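Local atomic coordinates of endolysin (Escherichia coli O157 typing phage 15, PDB entry 7M5I), a protein that hydrolyses the beta-1,4 bonds between N-acetylmuramic acid and N-acetylglucosamine in peptidoglycan, probably lysing the host cell so that new phage particles escape. Residues 18-23 with 147-152; 106-111 with 118-123; 126-131 with 141-146. All blocks are in the same frame, centred on the assembly; numbering follows the deposited sequence.

Contact 1 of 3, residues 18-23 with 147-152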
loop_
_atom_site.group_PDB
_atom_site.type_symbol
_atom_site.label_atom_id
_atom_site.label_comp_id
_atom_site.label_asym_id
_atom_site.label_seq_id
_atom_site.Cartn_x
_atom_site.Cartn_y
_atom_site.Cartn_z
ATOM N N LYS A 18 6.496 -5.244 0.343
ATOM C CA LYS A 18 7.012 -6.328 1.223
ATOM C C LYS A 18 7.697 -5.678 2.420
ATOM O O LYS A 18 7.537 -6.142 3.556
ATOM C CB LYS A 18 7.960 -7.262 0.470
ATOM C CG LYS A 18 7.301 -8.170 -0.553
ATOM C CD LYS A 18 8.348 -8.934 -1.308
ATOM C CE LYS A 18 7.821 -9.983 -2.246
ATOM N NZ LYS A 18 8.899 -10.446 -3.133
ATOM N N PHE A 19 8.564 -4.717 2.164
ATOM C CA PHE A 19 9.378 -4.033 3.193
ATOM C C PHE A 19 8.474 -3.349 4.219
ATOM O O PHE A 19 8.656 -3.471 5.446
ATOM C CB PHE A 19 10.296 -3.065 2.493
ATOM C CG PHE A 19 11.141 -2.243 3.442
ATOM C CD1 PHE A 19 10.673 -1.071 3.977
ATOM C CD2 PHE A 19 12.399 -2.678 3.781
ATOM C CE1 PHE A 19 11.470 -0.325 4.846
ATOM C CE2 PHE A 19 13.199 -1.926 4.651
ATOM C CZ PHE A 19 12.698 -0.784 5.214
ATOM N N PHE A 20 7.430 -2.661 3.746
ATOM C CA PHE A 20 6.464 -1.954 4.619
ATOM C C PHE A 20 5.622 -2.923 5.475
ATOM O O PHE A 20 5.297 -2.587 6.659
ATOM C CB PHE A 20 5.529 -1.057 3.802
ATOM C CG PHE A 20 6.225 0.063 3.075
ATOM C CD1 PHE A 20 7.298 0.779 3.654
ATOM C CD2 PHE A 20 5.772 0.453 1.824
ATOM C CE1 PHE A 20 7.919 1.796 2.951
ATOM C CE2 PHE A 20 6.400 1.471 1.123
ATOM C CZ PHE A 20 7.476 2.137 1.671
ATOM N N GLU A 21 5.309 -4.110 4.951
ATOM C CA GLU A 21 4.426 -5.072 5.644
ATOM C C GLU A 21 5.243 -5.896 6.647
ATOM O O GLU A 21 4.647 -6.404 7.651
ATOM C CB GLU A 21 3.720 -5.989 4.652
ATOM C CG GLU A 21 2.720 -5.275 3.751
ATOM C CD GLU A 21 1.494 -4.723 4.468
ATOM O OE1 GLU A 21 1.174 -5.191 5.587
ATOM O OE2 GLU A 21 1.016 -3.684 4.030
ATOM N N GLY A 22 6.480 -6.205 6.338
ATOM C CA GLY A 22 7.257 -7.225 7.051
ATOM C C GLY A 22 6.764 -8.625 6.656
ATOM O O GLY A 22 5.845 -8.751 5.821
ATOM N N LEU A 23 7.447 -9.664 7.119
ATOM C CA LEU A 23 7.158 -11.061 6.722
ATOM C C LEU A 23 7.067 -11.959 7.941
ATOM O O LEU A 23 8.035 -12.011 8.701
ATOM C CB LEU A 23 8.246 -11.610 5.803
ATOM C CG LEU A 23 8.035 -13.046 5.326
ATOM C CD1 LEU A 23 6.734 -13.277 4.593
ATOM C CD2 LEU A 23 9.150 -13.501 4.434
ATOM N N ARG A 147 6.565 8.932 4.481
ATOM C CA ARG A 147 7.761 9.646 3.964
ATOM C C ARG A 147 8.507 8.742 2.950
ATOM O O ARG A 147 8.984 9.279 1.894
ATOM C CB ARG A 147 8.616 10.257 5.053
ATOM C CG ARG A 147 9.330 9.250 5.883
ATOM C CD ARG A 147 10.795 9.150 5.511
ATOM N NE ARG A 147 11.351 8.103 6.333
ATOM C CZ ARG A 147 12.581 7.614 6.202
ATOM N NH1 ARG A 147 13.390 8.186 5.326
ATOM N NH2 ARG A 147 13.015 6.649 6.977
ATOM N N MET A 148 8.607 7.428 3.190
ATOM C CA MET A 148 9.280 6.528 2.223
ATOM C C MET A 148 8.464 6.408 0.914
ATOM O O MET A 148 9.075 6.349 -0.164
ATOM C CB MET A 148 9.537 5.178 2.886
ATOM C CG MET A 148 10.593 5.274 3.949
ATOM S SD MET A 148 11.005 3.615 4.535
ATOM C CE MET A 148 12.504 3.881 5.476
ATOM N N GLU A 149 7.142 6.431 0.980
ATOM C CA GLU A 149 6.304 6.377 -0.252
ATOM C C GLU A 149 6.472 7.709 -1.010
ATOM O O GLU A 149 6.589 7.640 -2.262
ATOM C CB GLU A 149 4.842 6.073 0.068
ATOM C CG GLU A 149 4.602 4.616 0.489
ATOM C CD GLU A 149 3.287 4.321 1.202
ATOM O OE1 GLU A 149 2.629 5.300 1.679
ATOM O OE2 GLU A 149 2.909 3.117 1.230
ATOM N N ALA A 150 6.541 8.850 -0.335
ATOM C CA ALA A 150 6.823 10.154 -1.018
ATOM C C ALA A 150 8.193 10.119 -1.715
ATOM O O ALA A 150 8.326 10.669 -2.847
ATOM C CB ALA A 150 6.733 11.285 -0.022
ATOM N N ASP A 151 9.210 9.501 -1.091
ATOM C CA ASP A 151 10.543 9.365 -1.735
ATOM C C ASP A 151 10.432 8.526 -3.020
ATOM O O ASP A 151 11.143 8.845 -4.036
ATOM C CB ASP A 151 11.567 8.787 -0.762
ATOM C CG ASP A 151 11.989 9.715 0.366
ATOM O OD1 ASP A 151 11.840 10.934 0.201
ATOM O OD2 ASP A 151 12.457 9.194 1.427
ATOM N N ILE A 152 9.631 7.463 -3.024
ATOM C CA ILE A 152 9.456 6.652 -4.271
ATOM C C ILE A 152 8.805 7.582 -5.307
ATOM O O ILE A 152 9.294 7.652 -6.427
ATOM C CB ILE A 152 8.581 5.405 -4.023
ATOM C CG1 ILE A 152 9.245 4.445 -3.025
ATOM C CG2 ILE A 152 8.261 4.709 -5.324
ATOM C CD1 ILE A 152 8.350 3.308 -2.576
#
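The last turn of helix 11-21, which ends at the predicted catalytic Glu-21, packs through Phe-19 and Phe-20 against Met-148, Glu-149 and Ile-152 of helix 140-155. The two backbones stay apart, with the CA atoms of Phe-20 and Met-148 9.3 Å from each other, and side chains fill the interval without any hydrogen bond between the segments. Phe-20 is central. Its CG lies anti to the carbonyl carbon (chi1 -63°), and the ring meets Met-148 at CE1. There Met-148 CB comes to 3.7 Å, near the ring plane, and Met-148 SD sits in plane at the same edge, 3.9 Å from CE1. The thioether crosses Phe-19 at about a right angle, SD approaching CE1 of that ring obliquely at 4.0 Å, so one sulfur makes Met-aromatic contacts with both phenylalanines. Phe-20 CE2 touches Glu-149 CG obliquely at 3.7 Å, and the carboxylate stands nearly perpendicular to the ring (88°). Glu-149 forms salt bridges from OE2 to Arg-145 NE and from OE1 to Arg-146 NE, and OE2 also bonds to Ser-93 OG; its CG methylene and OE2 both lie against the phenyl ring. Ile-152 CD1 makes a looser contact with Phe-20 CZ at 4.5 Å. Gly-22 then leaves the helix with positive phi (74°), directly after Glu-21. A first helix that delivers the catalytic glutamate at its C-terminal end while packing on the helical lobe is characteristic of the T4-type phage lysozyme fold of glycosyl hydrolase family 24.

Contact 2 of 3, residues 106-111 with 118-123. With PO4 (phosphate ion), chain C; PO4 (phosphate ion), chain D.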
loop_
_atom_site.group_PDB
_atom_site.type_symbol
_atom_site.label_atom_id
_atom_site.label_comp_id
_atom_site.label_asym_id
_atom_site.label_seq_id
_atom_site.Cartn_x
_atom_site.Cartn_y
_atom_site.Cartn_z
ATOM N N SER A 106 -9.158 11.313 -2.368
ATOM C CA SER A 106 -8.000 11.995 -1.732
ATOM C C SER A 106 -7.656 13.296 -2.459
ATOM O O SER A 106 -7.832 13.373 -3.658
ATOM C CB SER A 106 -6.787 11.089 -1.684
ATOM O OG SER A 106 -6.268 10.818 -2.989
ATOM N N THR A 107 -7.083 14.241 -1.742
ATOM C CA THR A 107 -6.378 15.393 -2.314
ATOM C C THR A 107 -5.153 14.931 -3.118
ATOM O O THR A 107 -4.878 15.545 -4.175
ATOM C CB THR A 107 -5.980 16.382 -1.220
ATOM O OG1 THR A 107 -7.166 16.818 -0.568
ATOM C CG2 THR A 107 -5.200 17.544 -1.768
ATOM N N PHE A 108 -4.398 13.938 -2.646
ATOM C CA PHE A 108 -3.148 13.560 -3.353
ATOM C C PHE A 108 -3.494 13.157 -4.797
ATOM O O PHE A 108 -2.753 13.557 -5.712
ATOM C CB PHE A 108 -2.282 12.578 -2.563
ATOM C CG PHE A 108 -2.772 11.163 -2.429
ATOM C CD1 PHE A 108 -2.597 10.243 -3.448
ATOM C CD2 PHE A 108 -3.287 10.710 -1.204
ATOM C CE1 PHE A 108 -2.968 8.909 -3.288
ATOM C CE2 PHE A 108 -3.685 9.398 -1.057
ATOM C CZ PHE A 108 -3.510 8.477 -2.076
ATOM N N ILE A 109 -4.563 12.422 -5.034
ATOM C CA ILE A 109 -4.837 11.893 -6.404
ATOM C C ILE A 109 -5.311 13.056 -7.297
ATOM O O ILE A 109 -4.946 13.048 -8.498
ATOM C CB ILE A 109 -5.849 10.748 -6.383
ATOM C CG1 ILE A 109 -5.712 9.896 -7.649
ATOM C CG2 ILE A 109 -7.264 11.269 -6.218
ATOM C CD1 ILE A 109 -4.463 9.007 -7.659
ATOM N N LYS A 110 -6.043 14.015 -6.722
ATOM C CA LYS A 110 -6.460 15.256 -7.426
ATOM C C LYS A 110 -5.217 16.031 -7.870
ATOM O O LYS A 110 -5.139 16.468 -9.030
ATOM C CB LYS A 110 -7.401 16.029 -6.507
ATOM C CG LYS A 110 -8.825 15.481 -6.479
ATOM C CD LYS A 110 -9.854 16.516 -5.934
ATOM C CE LYS A 110 -11.137 15.953 -5.323
ATOM N NZ LYS A 110 -10.934 15.211 -4.055
ATOM N N ARG A 111 -4.242 16.182 -6.979
ATOM C CA ARG A 111 -3.001 16.930 -7.269
ATOM C C ARG A 111 -2.189 16.162 -8.312
ATOM O O ARG A 111 -1.637 16.809 -9.247
ATOM C CB ARG A 111 -2.203 17.213 -5.992
ATOM C CG ARG A 111 -2.923 18.184 -5.066
ATOM C CD ARG A 111 -2.094 18.446 -3.831
ATOM N NE ARG A 111 -2.686 19.461 -2.996
ATOM C CZ ARG A 111 -2.185 19.890 -1.842
ATOM N NH1 ARG A 111 -1.044 19.427 -1.389
ATOM N NH2 ARG A 111 -2.829 20.813 -1.162
ATOM N N VAL A 118 4.727 17.847 -6.489
ATOM C CA VAL A 118 5.205 18.228 -5.127
ATOM C C VAL A 118 4.017 18.245 -4.168
ATOM O O VAL A 118 4.130 17.699 -3.036
ATOM C CB VAL A 118 5.954 19.568 -5.193
ATOM C CG1 VAL A 118 6.308 20.115 -3.822
ATOM C CG2 VAL A 118 7.198 19.413 -6.070
ATOM N N GLY A 119 2.922 18.875 -4.595
ATOM C CA GLY A 119 1.673 18.918 -3.832
ATOM C C GLY A 119 1.148 17.516 -3.559
ATOM O O GLY A 119 0.608 17.296 -2.448
ATOM N N CYS A 120 1.201 16.620 -4.551
ATOM C CA CYS A 120 0.734 15.218 -4.380
ATOM C C CYS A 120 1.583 14.574 -3.272
ATOM O O CYS A 120 0.975 14.006 -2.314
ATOM C CB CYS A 120 0.837 14.400 -5.662
ATOM S SG CYS A 120 0.436 12.637 -5.435
ATOM N N ALA A 121 2.908 14.685 -3.344
ATOM C CA ALA A 121 3.817 14.085 -2.321
ATOM C C ALA A 121 3.466 14.646 -0.935
ATOM O O ALA A 121 3.436 13.867 0.063
ATOM C CB ALA A 121 5.271 14.306 -2.644
ATOM N N GLU A 122 3.233 15.951 -0.819
ATOM C CA GLU A 122 2.807 16.537 0.474
ATOM C C GLU A 122 1.491 15.912 0.940
ATOM O O GLU A 122 1.423 15.490 2.122
ATOM C CB GLU A 122 2.735 18.072 0.355
ATOM C CG GLU A 122 4.120 18.687 0.221
ATOM C CD GLU A 122 4.167 20.129 -0.262
ATOM O OE1 GLU A 122 3.095 20.679 -0.669
ATOM O OE2 GLU A 122 5.297 20.683 -0.258
ATOM N N ALA A 123 0.459 15.879 0.092
ATOM C CA ALA A 123 -0.901 15.413 0.469
ATOM C C ALA A 123 -0.913 13.900 0.761
ATOM O O ALA A 123 -1.756 13.416 1.562
ATOM C CB ALA A 123 -1.883 15.785 -0.611
HETATM P P PO4 C . -7.893 14.261 1.872
HETATM O O1 PO4 C . -8.059 15.742 1.522
HETATM O O2 PO4 C . -7.697 14.150 3.380
HETATM O O3 PO4 C . -6.689 13.720 1.145
HETATM O O4 PO4 C . -9.121 13.459 1.480
HETATM P P PO4 D . -5.939 21.360 -3.455
HETATM O O1 PO4 D . -6.148 22.771 -3.996
HETATM O O2 PO4 D . -6.495 21.276 -2.025
HETATM O O3 PO4 D . -4.454 21.071 -3.472
HETATM O O4 PO4 D . -6.659 20.343 -4.352
HETATM O O HOH W 1 -4.345 13.385 0.436
HETATM O O HOH W 2 0.831 20.784 0.854
#
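Arg-111 reaches across to Gly-119 in a tight antiparallel helical hairpin, formed by helices 107-113 and 117-124; the axes of 107-111 and 118-123 approach to 7.9 Å, 170° apart in direction. Apolar contacts line the interface. Ala-123 CB rests against Phe-108 CB at 3.8 Å and also touches Thr-107 CG2, while Cys-120 SG lies 4.0 Å from Phe-108 CB. Phe-108 then carries its ring away from the hairpin, toward helix 85-98. As a knob, Arg-111 sits among Gly-119, Cys-120, Glu-122 and Ala-123, and its extended chain passes closely over the bare backbone of Gly-119. Polar bonds finish the join. Ser-106 OG, over the centre of one face of the Phe-108 ring, caps helix 107-113 by accepting from Ile-109 N at 3.1 Å. Water 1 links Phe-108 N, Ala-123 O and a phosphate oxygen, this phosphate being held by Thr-107 N and OG1; water 2 spans Arg-111 NH1 and Glu-122 OE1. A second phosphate, like the first probably from the crystallisation liquor, lies at the NE edge of Arg-111. Arg-111 NH1 donates in its guanidinium plane to Gly-119 O at 2.9 Å (164°), and it and Ala-123 N reach that oxygen from opposite faces of its carbonyl plane.

Contact 3 of 3, residues 126-131 with 141-146. With PO4 (phosphate ion), chain C.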
loop_
_atom_site.group_PDB
_atom_site.type_symbol
_atom_site.label_atom_id
_atom_site.label_comp_id
_atom_site.label_asym_id
_atom_site.label_seq_id
_atom_site.Cartn_x
_atom_site.Cartn_y
_atom_site.Cartn_z
ATOM N N TRP A 126 -0.444 13.229 4.500
ATOM C CA TRP A 126 -1.539 13.558 5.441
ATOM C C TRP A 126 -2.131 12.268 6.041
ATOM O O TRP A 126 -2.768 12.368 7.099
ATOM C CB TRP A 126 -2.636 14.383 4.762
ATOM C CG TRP A 126 -2.175 15.692 4.225
ATOM C CD1 TRP A 126 -0.994 16.342 4.452
ATOM C CD2 TRP A 126 -2.946 16.551 3.356
ATOM N NE1 TRP A 126 -0.984 17.539 3.783
ATOM C CE2 TRP A 126 -2.161 17.697 3.104
ATOM C CE3 TRP A 126 -4.218 16.453 2.786
ATOM C CZ2 TRP A 126 -2.604 18.747 2.290
ATOM C CZ3 TRP A 126 -4.674 17.500 2.008
ATOM C CH2 TRP A 126 -3.881 18.631 1.780
ATOM N N TRP A 127 -1.994 11.117 5.403
ATOM C CA TRP A 127 -2.659 9.858 5.773
ATOM C C TRP A 127 -1.803 9.137 6.848
ATOM O O TRP A 127 -1.187 8.095 6.542
ATOM C CB TRP A 127 -2.926 9.012 4.536
ATOM C CG TRP A 127 -3.982 9.626 3.674
ATOM C CD1 TRP A 127 -3.782 10.544 2.663
ATOM C CD2 TRP A 127 -5.393 9.409 3.730
ATOM N NE1 TRP A 127 -4.973 10.953 2.130
ATOM C CE2 TRP A 127 -5.974 10.234 2.723
ATOM C CE3 TRP A 127 -6.233 8.604 4.503
ATOM C CZ2 TRP A 127 -7.352 10.326 2.550
ATOM C CZ3 TRP A 127 -7.597 8.693 4.324
ATOM C CH2 TRP A 127 -8.143 9.515 3.341
ATOM N N ASN A 128 -1.774 9.708 8.057
ATOM C CA ASN A 128 -0.901 9.134 9.120
ATOM C C ASN A 128 -1.721 8.847 10.390
ATOM O O ASN A 128 -1.072 8.657 11.441
ATOM C CB ASN A 128 0.260 10.070 9.438
ATOM C CG ASN A 128 -0.137 11.443 9.894
ATOM O OD1 ASN A 128 -1.270 11.690 10.312
ATOM N ND2 ASN A 128 0.788 12.386 9.776
ATOM N N LYS A 129 -3.046 8.960 10.339
ATOM C CA LYS A 129 -3.922 8.774 11.534
ATOM C C LYS A 129 -4.477 7.360 11.604
ATOM O O LYS A 129 -4.786 6.791 10.589
ATOM C CB LYS A 129 -5.082 9.774 11.480
ATOM C CG LYS A 129 -4.712 11.235 11.431
ATOM C CD LYS A 129 -4.042 11.691 12.673
ATOM C CE LYS A 129 -3.806 13.191 12.665
ATOM N NZ LYS A 129 -2.980 13.559 11.481
ATOM N N VAL A 130 -4.696 6.840 12.811
ATOM C CA VAL A 130 -5.356 5.532 13.040
ATOM C C VAL A 130 -6.389 5.793 14.147
ATOM O O VAL A 130 -6.221 6.809 14.979
ATOM C CB VAL A 130 -4.382 4.413 13.415
ATOM C CG1 VAL A 130 -3.426 3.992 12.292
ATOM C CG2 VAL A 130 -3.583 4.806 14.617
ATOM N N THR A 131 -7.511 5.077 14.082
ATOM C CA THR A 131 -8.582 5.287 15.104
ATOM C C THR A 131 -8.244 4.370 16.279
ATOM O O THR A 131 -8.037 3.153 16.096
ATOM C CB THR A 131 -9.993 5.340 14.496
ATOM O OG1 THR A 131 -10.913 5.203 15.604
ATOM C CG2 THR A 131 -10.206 4.289 13.448
ATOM N N GLY A 141 4.691 4.983 12.831
ATOM C CA GLY A 141 4.938 3.972 11.787
ATOM C C GLY A 141 4.382 4.417 10.453
ATOM O O GLY A 141 5.053 4.296 9.438
ATOM N N LEU A 142 3.153 4.947 10.455
ATOM C CA LEU A 142 2.559 5.468 9.223
ATOM C C LEU A 142 3.346 6.712 8.753
ATOM O O LEU A 142 3.518 6.838 7.528
ATOM C CB LEU A 142 1.087 5.826 9.412
ATOM C CG LEU A 142 0.161 4.611 9.491
ATOM C CD1 LEU A 142 -1.291 5.092 9.557
ATOM C CD2 LEU A 142 0.377 3.666 8.340
ATOM N N LYS A 143 3.737 7.604 9.648
ATOM C CA LYS A 143 4.554 8.767 9.200
ATOM C C LYS A 143 5.792 8.251 8.469
ATOM O O LYS A 143 6.166 8.859 7.438
ATOM C CB LYS A 143 4.944 9.674 10.359
ATOM C CG LYS A 143 3.809 10.494 10.943
ATOM C CD LYS A 143 4.286 11.298 12.106
ATOM C CE LYS A 143 4.920 12.610 11.797
ATOM N NZ LYS A 143 4.862 13.413 13.060
ATOM N N ASN A 144 6.436 7.213 8.988
ATOM C CA ASN A 144 7.662 6.670 8.337
ATOM C C ASN A 144 7.322 6.096 6.967
ATOM O O ASN A 144 8.062 6.331 5.972
ATOM C CB ASN A 144 8.363 5.698 9.258
ATOM C CG ASN A 144 9.802 5.475 8.864
ATOM O OD1 ASN A 144 10.485 6.421 8.419
ATOM N ND2 ASN A 144 10.252 4.266 9.141
ATOM N N ARG A 145 6.251 5.299 6.893
ATOM C CA ARG A 145 5.828 4.688 5.632
ATOM C C ARG A 145 5.473 5.796 4.653
ATOM O O ARG A 145 5.925 5.693 3.481
ATOM C CB ARG A 145 4.666 3.730 5.846
ATOM C CG ARG A 145 4.169 3.119 4.550
ATOM C CD ARG A 145 3.119 2.043 4.795
ATOM N NE ARG A 145 2.655 1.489 3.548
ATOM C CZ ARG A 145 2.077 0.306 3.438
ATOM N NH1 ARG A 145 1.879 -0.442 4.525
ATOM N NH2 ARG A 145 1.698 -0.134 2.251
ATOM N N ARG A 146 4.749 6.824 5.092
ATOM C CA ARG A 146 4.345 7.920 4.175
ATOM C C ARG A 146 5.591 8.640 3.633
ATOM O O ARG A 146 5.606 8.949 2.386
ATOM C CB ARG A 146 3.406 8.901 4.855
ATOM C CG ARG A 146 2.034 8.339 5.196
ATOM C CD ARG A 146 1.097 8.033 4.074
ATOM N NE ARG A 146 1.173 6.678 3.620
ATOM C CZ ARG A 146 0.443 5.649 4.076
ATOM N NH1 ARG A 146 0.679 4.442 3.618
ATOM N NH2 ARG A 146 -0.431 5.805 5.066
HETATM P P PO4 C . -7.893 14.261 1.872
HETATM O O1 PO4 C . -8.059 15.742 1.522
HETATM O O2 PO4 C . -7.697 14.150 3.380
HETATM O O3 PO4 C . -6.689 13.720 1.145
HETATM O O4 PO4 C . -9.121 13.459 1.480
#
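An inverse gamma turn centred on Trp-127 leads from helix 117-124 into the beta hairpin of strands 129-132 and 135-138, and its carbonyl is gripped by Arg-146 of helix 140-155. Arg-146 NH2 donates to Trp-127 O at 2.8 Å, nearly straight at 163°. The nitrogen lies in the carbonyl plane and the oxygen in the plane of the guanidinium. Bends at chi2 (-70°) and chi3 curl the arginine chain, and CD packs on the same oxygen at 3.4 Å. The cation is well supplied with acceptors: NE pairs with Glu-149 and NH2 also binds Asn-97 OD1, which fixes the rotation of the group.

Leu-142 supplies the apolar part. Its CB fits against Asn-128 CA at 3.9 Å, and its CD1 branch reaches Val-130 CG1 at 3.6 Å, the two side chains crossing obliquely. Asn-128 has a separate, partly polar role: it runs side by side with Lys-143 in the same direction, with Lys-143 CG 3.8 Å from Asn-128 ND2. The other amide end, OD1, accepts from Lys-129 NZ at 2.8 Å in the plane of the amide. The Trp-127 ring leads away from the helix, and NE1 makes a weak hydrogen bond of 3.4 Å to phosphate O3. Backbone bonds from Asn-128 to Ser-139 and Val-130 to Val-137 continue the hairpin. The whole is a turn-and-hairpin connection laid on the N-terminal turns of the last long helix, within the helical lobe of this phage lysozyme.

Contacts 1 and 3 use successive parts of helix 140-155, their centres about 12 Å apart; contacts 2 and 3 both lie inside the loop that contact 1 closes, one after the other. Arg-145 joins contacts 1 and 3: its NH1 makes a long, weak ion pair of 3.4 Å with OE2 of the predicted catalytic Glu-21, and its NE lies 3.7 Å from Phe-20 CD2. The Arg-146 side chain is about 8 Å from that of Glu-21. Contact 2 lies farther off, about 18 Å between centres from contact 1, but it meets contact 3 where the Phe-108 and Trp-127 rings come together at about 90°; one phosphate touches both.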